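PDB 7D86: PHD finger protein 14 from Danio rerio, which binds histone H3, preferring the unmodified form, through its tandem zinc fingers and represses PDGFRA expression, so helping to regulate mesenchymal cell proliferation. Local coordinates for residues A[10-13]-A[14-17]; A[146-150]-A[151-155]; A[156-159]-A[160-163]; A[188-191]-A[192-195]. All coordinates share one frame; numbering follows the deposited sequence.

Contact 1. Residues A[10-13]-A[14-17]. With ZN (zinc ion), chain E.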
loop_
_atom_site.group_PDB
_atom_site.type_symbol
_atom_site.label_atom_id
_atom_site.label_comp_id
_atom_site.label_asym_id
_atom_site.label_seq_id
_atom_site.Cartn_x
_atom_site.Cartn_y
_atom_site.Cartn_z
ATOM N N LEU A 10 -16.834 6.561 -1.404
ATOM C CA LEU A 10 -15.665 6.007 -2.070
ATOM C C LEU A 10 -14.658 5.531 -1.020
ATOM O O LEU A 10 -14.721 5.910 0.150
ATOM C CB LEU A 10 -15.018 7.040 -2.997
ATOM C CG LEU A 10 -15.813 7.532 -4.221
ATOM C CD1 LEU A 10 -15.032 8.596 -4.979
ATOM C CD2 LEU A 10 -16.164 6.383 -5.148
ATOM N N ILE A 11 -13.727 4.683 -1.450
ATOM C CA ILE A 11 -12.722 4.109 -0.561
ATOM C C ILE A 11 -11.339 4.480 -1.067
ATOM O O ILE A 11 -11.053 4.344 -2.260
ATOM C CB ILE A 11 -12.861 2.581 -0.458
ATOM C CG1 ILE A 11 -14.269 2.222 0.013
ATOM C CG2 ILE A 11 -11.778 1.997 0.480
ATOM C CD1 ILE A 11 -14.544 0.745 0.066
ATOM N N CYS A 12 -10.475 4.915 -0.150
ATOM C CA CYS A 12 -9.069 5.155 -0.455
ATOM C C CYS A 12 -8.342 3.822 -0.579
ATOM O O CYS A 12 -8.366 3.011 0.350
ATOM C CB CYS A 12 -8.423 6.004 0.636
ATOM S SG CYS A 12 -6.653 6.205 0.368
ATOM N N CYS A 13 -7.684 3.598 -1.714
ATOM C CA CYS A 13 -6.996 2.335 -1.945
ATOM C C CYS A 13 -5.663 2.244 -1.207
ATOM O O CYS A 13 -4.988 1.214 -1.292
ATOM C CB CYS A 13 -6.771 2.130 -3.440
ATOM S SG CYS A 13 -5.469 3.176 -4.087
ATOM N N VAL A 14 -5.265 3.275 -0.475
ATOM C CA VAL A 14 -4.033 3.242 0.307
ATOM C C VAL A 14 -4.303 2.846 1.751
ATOM O O VAL A 14 -3.727 1.883 2.255
ATOM C CB VAL A 14 -3.309 4.604 0.227
ATOM C CG1 VAL A 14 -2.111 4.635 1.203
ATOM C CG2 VAL A 14 -2.856 4.871 -1.213
ATOM N N CYS A 15 -5.200 3.566 2.428
ATOM C CA CYS A 15 -5.504 3.304 3.829
ATOM C C CYS A 15 -6.794 2.522 4.041
ATOM O O CYS A 15 -7.084 2.157 5.183
ATOM C CB CYS A 15 -5.585 4.626 4.601
ATOM S SG CYS A 15 -6.986 5.674 4.113
ATOM N N LEU A 16 -7.573 2.268 2.985
ATOM C CA LEU A 16 -8.876 1.591 3.022
ATOM C C LEU A 16 -9.932 2.352 3.820
ATOM O O LEU A 16 -11.019 1.814 4.063
ATOM C CB LEU A 16 -8.765 0.153 3.552
ATOM C CG LEU A 16 -7.841 -0.770 2.744
ATOM C CD1 LEU A 16 -7.859 -2.186 3.301
ATOM C CD2 LEU A 16 -8.177 -0.765 1.239
ATOM N N GLY A 17 -9.659 3.589 4.224
ATOM C CA GLY A 17 -10.679 4.419 4.826
ATOM C C GLY A 17 -11.655 4.948 3.790
ATOM O O GLY A 17 -11.429 4.867 2.582
HETATM ZN ZN ZN E . -6.280 7.124 2.482
#
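I11 meets the far end of the turn with its branch methyl. I11 CG2 lies 3.7 Å from L16 O, and I11 CA makes a CH...O contact with G17 O. The I11 side chain also packs on helix 191-204, at N200, A203 and L204. C12 does most of the work. Its backbone N donates to G17 O at 2.9 Å and 164°, which closes the loop at its base. Its O takes a weak bond from L16 N. SG stands anti to the backbone N (chi1 175°), which takes it into the loop. There SG collects two backbone N-H groups besides the metal: V14 N at 3.3 Å, and C15 N in a weak, long bond. These N-H groups would probably draw charge from the sulfur. The zinc ion sits 2.3 Å from C12 SG. C13 points its CB away from the turn and packs on V34, I84 and L204; its SG passes V14 CG2 at 4.2 Å. V14 turns to I84, V36 and helix 96-101. C15 SG grips the zinc ion at the same length as C12 SG and takes a bond from G17 N at 3.4 Å. H37 and C40 complete the tetrahedral zinc site. Two cysteines spaced C-x-x-C, with backbone N-H groups bonded to sulfur, form the zinc knuckle that opens the first PHD finger.

Contact 2. Residues A[146-150]-A[151-155]. With ZN (zinc ion), chain B.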
loop_
_atom_site.group_PDB
_atom_site.type_symbol
_atom_site.label_atom_id
_atom_site.label_comp_id
_atom_site.label_asym_id
_atom_site.label_seq_id
_atom_site.Cartn_x
_atom_site.Cartn_y
_atom_site.Cartn_z
ATOM N N ILE A 146 7.134 -7.910 4.205
ATOM C CA ILE A 146 7.215 -7.371 5.558
ATOM C C ILE A 146 6.809 -8.487 6.502
ATOM O O ILE A 146 6.336 -9.542 6.063
ATOM C CB ILE A 146 6.313 -6.143 5.760
ATOM C CG1 ILE A 146 4.852 -6.541 5.518
ATOM C CG2 ILE A 146 6.779 -4.974 4.885
ATOM C CD1 ILE A 146 3.868 -5.437 5.772
ATOM N N SER A 147 6.948 -8.252 7.798
ATOM C CA SER A 147 6.603 -9.263 8.782
ATOM C C SER A 147 5.583 -8.726 9.769
ATOM O O SER A 147 5.360 -7.517 9.876
ATOM C CB SER A 147 7.825 -9.751 9.547
ATOM O OG SER A 147 7.425 -10.612 10.600
ATOM N N CYS A 148 4.979 -9.658 10.509
ATOM C CA CYS A 148 4.057 -9.287 11.570
ATOM C C CYS A 148 4.806 -8.514 12.646
ATOM O O CYS A 148 5.964 -8.812 12.956
ATOM C CB CYS A 148 3.402 -10.540 12.166
ATOM S SG CYS A 148 2.400 -10.265 13.653
ATOM N N ASP A 149 4.140 -7.523 13.229
ATOM C CA ASP A 149 4.775 -6.640 14.199
ATOM C C ASP A 149 4.445 -6.986 15.646
ATOM O O ASP A 149 4.848 -6.250 16.550
ATOM C CB ASP A 149 4.391 -5.190 13.912
ATOM C CG ASP A 149 5.138 -4.626 12.719
ATOM O OD1 ASP A 149 6.365 -4.843 12.636
ATOM O OD2 ASP A 149 4.496 -4.002 11.855
ATOM N N ALA A 150 3.738 -8.082 15.892
ATOM C CA ALA A 150 3.406 -8.487 17.251
ATOM C C ALA A 150 4.560 -9.284 17.839
ATOM O O ALA A 150 5.110 -10.175 17.181
ATOM C CB ALA A 150 2.118 -9.311 17.272
ATOM N N GLY A 151 4.931 -8.951 19.075
ATOM C CA GLY A 151 6.043 -9.585 19.757
ATOM C C GLY A 151 7.257 -9.823 18.883
ATOM O O GLY A 151 7.791 -8.890 18.275
ATOM N N MET A 152 7.684 -11.080 18.802
ATOM C CA MET A 152 8.754 -11.502 17.908
ATOM C C MET A 152 8.226 -12.412 16.802
ATOM O O MET A 152 8.943 -13.290 16.314
ATOM C CB MET A 152 9.862 -12.201 18.696
ATOM C CG MET A 152 10.526 -11.317 19.744
ATOM S SD MET A 152 11.525 -9.999 19.014
ATOM C CE MET A 152 10.648 -8.548 19.586
ATOM N N CYS A 153 6.966 -12.218 16.412
ATOM C CA CYS A 153 6.352 -13.051 15.387
ATOM C C CYS A 153 7.074 -12.891 14.054
ATOM O O CYS A 153 7.364 -11.775 13.614
ATOM C CB CYS A 153 4.875 -12.693 15.222
ATOM S SG CYS A 153 3.993 -13.701 13.999
ATOM N N ARG A 154 7.352 -14.019 13.404
ATOM C CA ARG A 154 8.004 -13.991 12.103
ATOM C C ARG A 154 7.105 -14.592 11.027
ATOM O O ARG A 154 7.406 -15.655 10.482
ATOM C CB ARG A 154 9.349 -14.727 12.162
ATOM C CG ARG A 154 10.426 -14.054 13.015
ATOM C CD ARG A 154 10.939 -12.764 12.386
ATOM N NE ARG A 154 10.029 -11.646 12.615
ATOM C CZ ARG A 154 10.116 -10.468 12.010
ATOM N NH1 ARG A 154 9.234 -9.518 12.296
ATOM N NH2 ARG A 154 11.083 -10.238 11.130
ATOM N N SER A 155 5.998 -13.924 10.727
ATOM C CA SER A 155 5.150 -14.260 9.588
ATOM C C SER A 155 5.381 -13.218 8.506
ATOM O O SER A 155 5.266 -12.022 8.775
ATOM C CB SER A 155 3.670 -14.276 9.973
ATOM O OG SER A 155 3.376 -15.334 10.872
HETATM ZN ZN ZN B . 2.011 -12.517 14.068
HETATM O O HOH W 1 7.633 -8.853 15.261
#
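C148 and C153 meet through the metal and through their methylenes. The zinc ion is bound by C148 SG and by C153 SG, each at 2.3 Å. C148 CB and C153 CB are 4.0 Å apart. Both sulfurs stand anti to their own backbone N (chi1 172° and -178°), which sends them to the same ion. H188 and C185 fill the other two places.

Backbone bonds shape the loop. C153 N donates to A150 O at 2.9 Å, closing a type II' turn in which G151 takes a positive phi. C148 N donates to S155 O at 2.9 Å, and A150 N reaches C148 SG at 3.4 Å.

The polar side chains lie over the loop. The R154 chain bends twice and folds back, so that NE bonds the carbonyl of the residue before it, C153 O, at 2.8 Å. Its NH1 makes a weak bond to C148 O near the guanidinium plane. S147 OG lies over one face of that group. A water lies within bonding distance of C148 O and G151 O.

The loop joins strand 145-147 to strand 156-158, its antiparallel neighbour. I146 packs on F157 and A183, while D149 OD2 accepts from A183 N of strand 181-183.

Contact 3. Residues A[156-159]-A[160-163]. With ZN (zinc ion), chain D.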
loop_
_atom_site.group_PDB
_atom_site.type_symbol
_atom_site.label_atom_id
_atom_site.label_comp_id
_atom_site.label_asym_id
_atom_site.label_seq_id
_atom_site.Cartn_x
_atom_site.Cartn_y
_atom_site.Cartn_z
ATOM N N PHE A 156 5.686 -13.667 7.289
ATOM C CA PHE A 156 6.063 -12.765 6.205
ATOM C C PHE A 156 4.993 -12.711 5.121
ATOM O O PHE A 156 4.374 -13.727 4.784
ATOM C CB PHE A 156 7.395 -13.183 5.585
ATOM C CG PHE A 156 8.533 -13.156 6.553
ATOM C CD1 PHE A 156 9.031 -11.950 7.023
ATOM C CD2 PHE A 156 9.097 -14.330 7.011
ATOM C CE1 PHE A 156 10.081 -11.921 7.941
ATOM C CE2 PHE A 156 10.144 -14.304 7.919
ATOM C CZ PHE A 156 10.632 -13.095 8.384
ATOM N N PHE A 157 4.810 -11.521 4.551
ATOM C CA PHE A 157 3.838 -11.331 3.484
ATOM C C PHE A 157 4.144 -10.044 2.732
ATOM O O PHE A 157 4.727 -9.109 3.282
ATOM C CB PHE A 157 2.400 -11.292 4.024
ATOM C CG PHE A 157 2.291 -10.794 5.442
ATOM C CD1 PHE A 157 2.530 -9.465 5.747
ATOM C CD2 PHE A 157 1.926 -11.660 6.466
ATOM C CE1 PHE A 157 2.431 -9.007 7.064
ATOM C CE2 PHE A 157 1.819 -11.205 7.778
ATOM C CZ PHE A 157 2.069 -9.876 8.071
ATOM N N HIS A 158 3.737 -10.006 1.463
ATOM C CA HIS A 158 3.791 -8.754 0.721
ATOM C C HIS A 158 2.863 -7.742 1.369
ATOM O O HIS A 158 1.845 -8.100 1.968
ATOM C CB HIS A 158 3.356 -8.961 -0.735
ATOM C CG HIS A 158 4.253 -9.861 -1.516
ATOM N ND1 HIS A 158 3.838 -11.080 -2.010
ATOM C CD2 HIS A 158 5.545 -9.716 -1.896
ATOM C CE1 HIS A 158 4.837 -11.648 -2.659
ATOM N NE2 HIS A 158 5.884 -10.841 -2.605
ATOM N N VAL A 159 3.198 -6.458 1.213
ATOM C CA VAL A 159 2.375 -5.402 1.797
ATOM C C VAL A 159 0.961 -5.451 1.235
ATOM O O VAL A 159 -0.019 -5.308 1.971
ATOM C CB VAL A 159 3.017 -4.023 1.570
ATOM C CG1 VAL A 159 2.097 -2.925 2.103
ATOM C CG2 VAL A 159 4.390 -3.968 2.233
ATOM N N THR A 160 0.831 -5.648 -0.082
ATOM C CA THR A 160 -0.494 -5.646 -0.695
ATOM C C THR A 160 -1.264 -6.927 -0.403
ATOM O O THR A 160 -2.501 -6.905 -0.362
ATOM C CB THR A 160 -0.379 -5.427 -2.204
ATOM O OG1 THR A 160 0.616 -6.305 -2.747
ATOM C CG2 THR A 160 0.017 -3.981 -2.494
ATOM N N CYS A 161 -0.559 -8.042 -0.206
ATOM C CA CYS A 161 -1.225 -9.264 0.225
ATOM C C CYS A 161 -1.776 -9.104 1.635
ATOM O O CYS A 161 -2.910 -9.508 1.918
ATOM C CB CYS A 161 -0.259 -10.449 0.136
ATOM S SG CYS A 161 0.187 -10.943 -1.575
ATOM N N ALA A 162 -0.993 -8.489 2.526
ATOM C CA ALA A 162 -1.497 -8.176 3.857
ATOM C C ALA A 162 -2.635 -7.167 3.784
ATOM O O ALA A 162 -3.611 -7.263 4.538
ATOM C CB ALA A 162 -0.358 -7.650 4.741
ATOM N N GLN A 163 -2.534 -6.193 2.874
ATOM C CA GLN A 163 -3.603 -5.206 2.755
ATOM C C GLN A 163 -4.920 -5.886 2.412
ATOM O O GLN A 163 -5.973 -5.545 2.965
ATOM C CB GLN A 163 -3.248 -4.159 1.689
ATOM C CG GLN A 163 -4.236 -2.999 1.616
ATOM C CD GLN A 163 -3.997 -2.077 0.429
ATOM O OE1 GLN A 163 -3.640 -2.524 -0.662
ATOM N NE2 GLN A 163 -4.196 -0.781 0.641
HETATM ZN ZN ZN D . 2.126 -12.205 -1.604
#
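H158 and C161 hold one zinc ion across the start of the helix. The H158 side chain can be followed outward. CB lies 3.8 Å from C161 SG. CG follows anti to the carbonyl carbon (chi1 -64°), which swings the ring out to the metal. ND1 binds the zinc ion at 2.1 Å. CE1 passes beside the ion at 3.0 Å without binding it. NE2, on the far side of the ring, donates to T142 O; with the metal bond at ND1 this fixes the rotation of the imidazole. C161 SG reaches the zinc ion at 2.3 Å. It stands at the edge of the H158 ring, near its plane, not over a face. C131 and C134 supply the other two sulfurs.

The backbone ties the same residues together. H158 is the N-cap, and its O accepts from A162 N at 2.9 Å and 168°. V159 O accepts from Q163 N in the next step. A162 CB packs on F157 CD1 at 3.6 Å, so F157 leans on the first turn of the helix. The V159 side chain packs on I146, L168 and helix 96-101. Q163 extends to C13 O with its NE2. A histidine at the helix N-cap and a cysteine three residues on, in a short helix, are the second half of a C-x-x-C/H-x-x-C zinc site, here in the second PHD finger.

Contact 4. Residues A[188-191]-A[192-195]. With ZN (zinc ion), chain B.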
loop_
_atom_site.group_PDB
_atom_site.type_symbol
_atom_site.label_atom_id
_atom_site.label_comp_id
_atom_site.label_asym_id
_atom_site.label_seq_id
_atom_site.Cartn_x
_atom_site.Cartn_y
_atom_site.Cartn_z
ATOM N N HIS A 188 -2.566 -12.541 15.004
ATOM C CA HIS A 188 -2.327 -11.477 15.969
ATOM C C HIS A 188 -3.101 -10.199 15.684
ATOM O O HIS A 188 -2.959 -9.226 16.431
ATOM C CB HIS A 188 -0.824 -11.182 16.032
ATOM C CG HIS A 188 -0.016 -12.338 16.543
ATOM N ND1 HIS A 188 1.128 -12.785 15.918
ATOM C CD2 HIS A 188 -0.196 -13.144 17.618
ATOM C CE1 HIS A 188 1.619 -13.814 16.583
ATOM N NE2 HIS A 188 0.837 -14.050 17.623
ATOM N N ALA A 189 -3.918 -10.174 14.639
ATOM C CA ALA A 189 -4.575 -8.946 14.220
ATOM C C ALA A 189 -5.790 -8.636 15.092
ATOM O O ALA A 189 -6.388 -9.514 15.709
ATOM C CB ALA A 189 -5.018 -9.046 12.766
ATOM N N ASP A 190 -6.146 -7.354 15.126
ATOM C CA ASP A 190 -7.420 -6.922 15.678
ATOM C C ASP A 190 -8.540 -7.418 14.771
ATOM O O ASP A 190 -8.608 -7.029 13.599
ATOM C CB ASP A 190 -7.438 -5.400 15.786
ATOM C CG ASP A 190 -8.669 -4.868 16.493
ATOM O OD1 ASP A 190 -9.790 -5.062 15.982
ATOM O OD2 ASP A 190 -8.507 -4.251 17.566
ATOM N N ARG A 191 -9.422 -8.268 15.302
ATOM C CA ARG A 191 -10.432 -8.892 14.442
ATOM C C ARG A 191 -11.405 -7.863 13.874
ATOM O O ARG A 191 -11.828 -7.969 12.711
ATOM C CB ARG A 191 -11.195 -9.977 15.203
ATOM C CG ARG A 191 -11.946 -10.942 14.285
ATOM C CD ARG A 191 -12.760 -11.982 15.066
ATOM N NE ARG A 191 -11.939 -12.652 16.073
ATOM C CZ ARG A 191 -11.276 -13.787 15.868
ATOM N NH1 ARG A 191 -11.337 -14.385 14.689
ATOM N NH2 ARG A 191 -10.554 -14.324 16.844
ATOM N N PHE A 192 -11.788 -6.871 14.680
ATOM C CA PHE A 192 -12.678 -5.822 14.191
ATOM C C PHE A 192 -12.040 -5.059 13.038
ATOM O O PHE A 192 -12.671 -4.820 11.995
ATOM C CB PHE A 192 -13.027 -4.858 15.325
ATOM C CG PHE A 192 -13.853 -3.688 14.873
ATOM C CD1 PHE A 192 -15.225 -3.806 14.750
ATOM C CD2 PHE A 192 -13.258 -2.473 14.568
ATOM C CE1 PHE A 192 -15.988 -2.731 14.336
ATOM C CE2 PHE A 192 -14.020 -1.398 14.151
ATOM C CZ PHE A 192 -15.378 -1.526 14.035
ATOM N N ASP A 193 -10.777 -4.666 13.216
ATOM C CA ASP A 193 -10.074 -3.908 12.189
ATOM C C ASP A 193 -9.926 -4.713 10.909
ATOM O O ASP A 193 -10.136 -4.183 9.813
ATOM C CB ASP A 193 -8.707 -3.465 12.713
ATOM C CG ASP A 193 -8.802 -2.253 13.607
ATOM O OD1 ASP A 193 -9.894 -1.637 13.654
ATOM O OD2 ASP A 193 -7.791 -1.914 14.260
ATOM N N ARG A 194 -9.570 -5.997 11.023
ATOM C CA ARG A 194 -9.510 -6.856 9.839
ATOM C C ARG A 194 -10.827 -6.860 9.085
ATOM O O ARG A 194 -10.847 -6.813 7.849
ATOM C CB ARG A 194 -9.183 -8.298 10.222
ATOM C CG ARG A 194 -7.742 -8.651 10.311
ATOM C CD ARG A 194 -7.633 -10.161 10.307
ATOM N NE ARG A 194 -7.663 -10.676 8.945
ATOM C CZ ARG A 194 -7.977 -11.923 8.619
ATOM N NH1 ARG A 194 -7.957 -12.292 7.350
ATOM N NH2 ARG A 194 -8.326 -12.796 9.557
ATOM N N LYS A 195 -11.936 -6.948 9.816
ATOM C CA LYS A 195 -13.229 -7.155 9.176
ATOM C C LYS A 195 -13.595 -5.983 8.267
ATOM O O LYS A 195 -13.949 -6.174 7.099
ATOM C CB LYS A 195 -14.295 -7.396 10.246
ATOM C CG LYS A 195 -14.536 -8.877 10.500
ATOM C CD LYS A 195 -15.711 -9.120 11.432
ATOM C CE LYS A 195 -15.333 -8.825 12.864
ATOM N NZ LYS A 195 -15.997 -9.755 13.836
HETATM ZN ZN ZN B . 2.011 -12.517 14.068
#
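The D190 and D193 carboxylates are stacked, their planes 25° apart. D190 OD1 and D193 OD2 come within 4.1 Å, so two like charges lie near each other. D193 OD1 accepts a hydrogen bond from W196 NE1. D190 OD1 also takes the D193 N-H, with D193 N 3.0 Å away. The donor meets it on the anti side, 34° out of the carboxylate plane. F192 CB lies 3.3 Å from D190 OD1; its ring lies obliquely beyond and meets that of W196 further along the helix.

The D190 side chain runs anti to its backbone N (chi1 -174°), which brings OD1 to the D193 N-H. D190 O accepts from R194 N at 2.9 Å, and R191 O from K195 N at 3.1 Å. A189 CB packs against R194 CG at 3.7 Å. The R194 chain then bends away to a salt bridge with E165. K195 CE lies 3.6 Å from R191 O, so its alkyl chain covers that carbonyl.

H188 stays outside this turn, its ND1 binding the zinc ion at 2.1 Å with C148, C153 and C185. An aspartate N-cap thus starts helix 191-204 just after the last ligand of the second PHD finger.

Contacts 2 and 4 share one zinc ion: the C148 and C153 sulfurs come from contact 2, the H188 nitrogen from contact 4. A150 CB also packs on H188 CB at 3.7 Å. Contacts 2 and 3 are neighbours through the strand pair, where I146 N lies 2.8 Å from F157 O in a probable hydrogen bond. Contact 1 belongs to the first PHD finger, yet it meets contact 3 where Q163 NE2 approaches C13 O at 2.9 Å. This joins the two PHD fingers, which with the C2HC finger are required for binding histone H3. Contacts 1 and 4 do not touch; their centres are 17 Å apart, but helix 191-204, begun in contact 4, packs on I11.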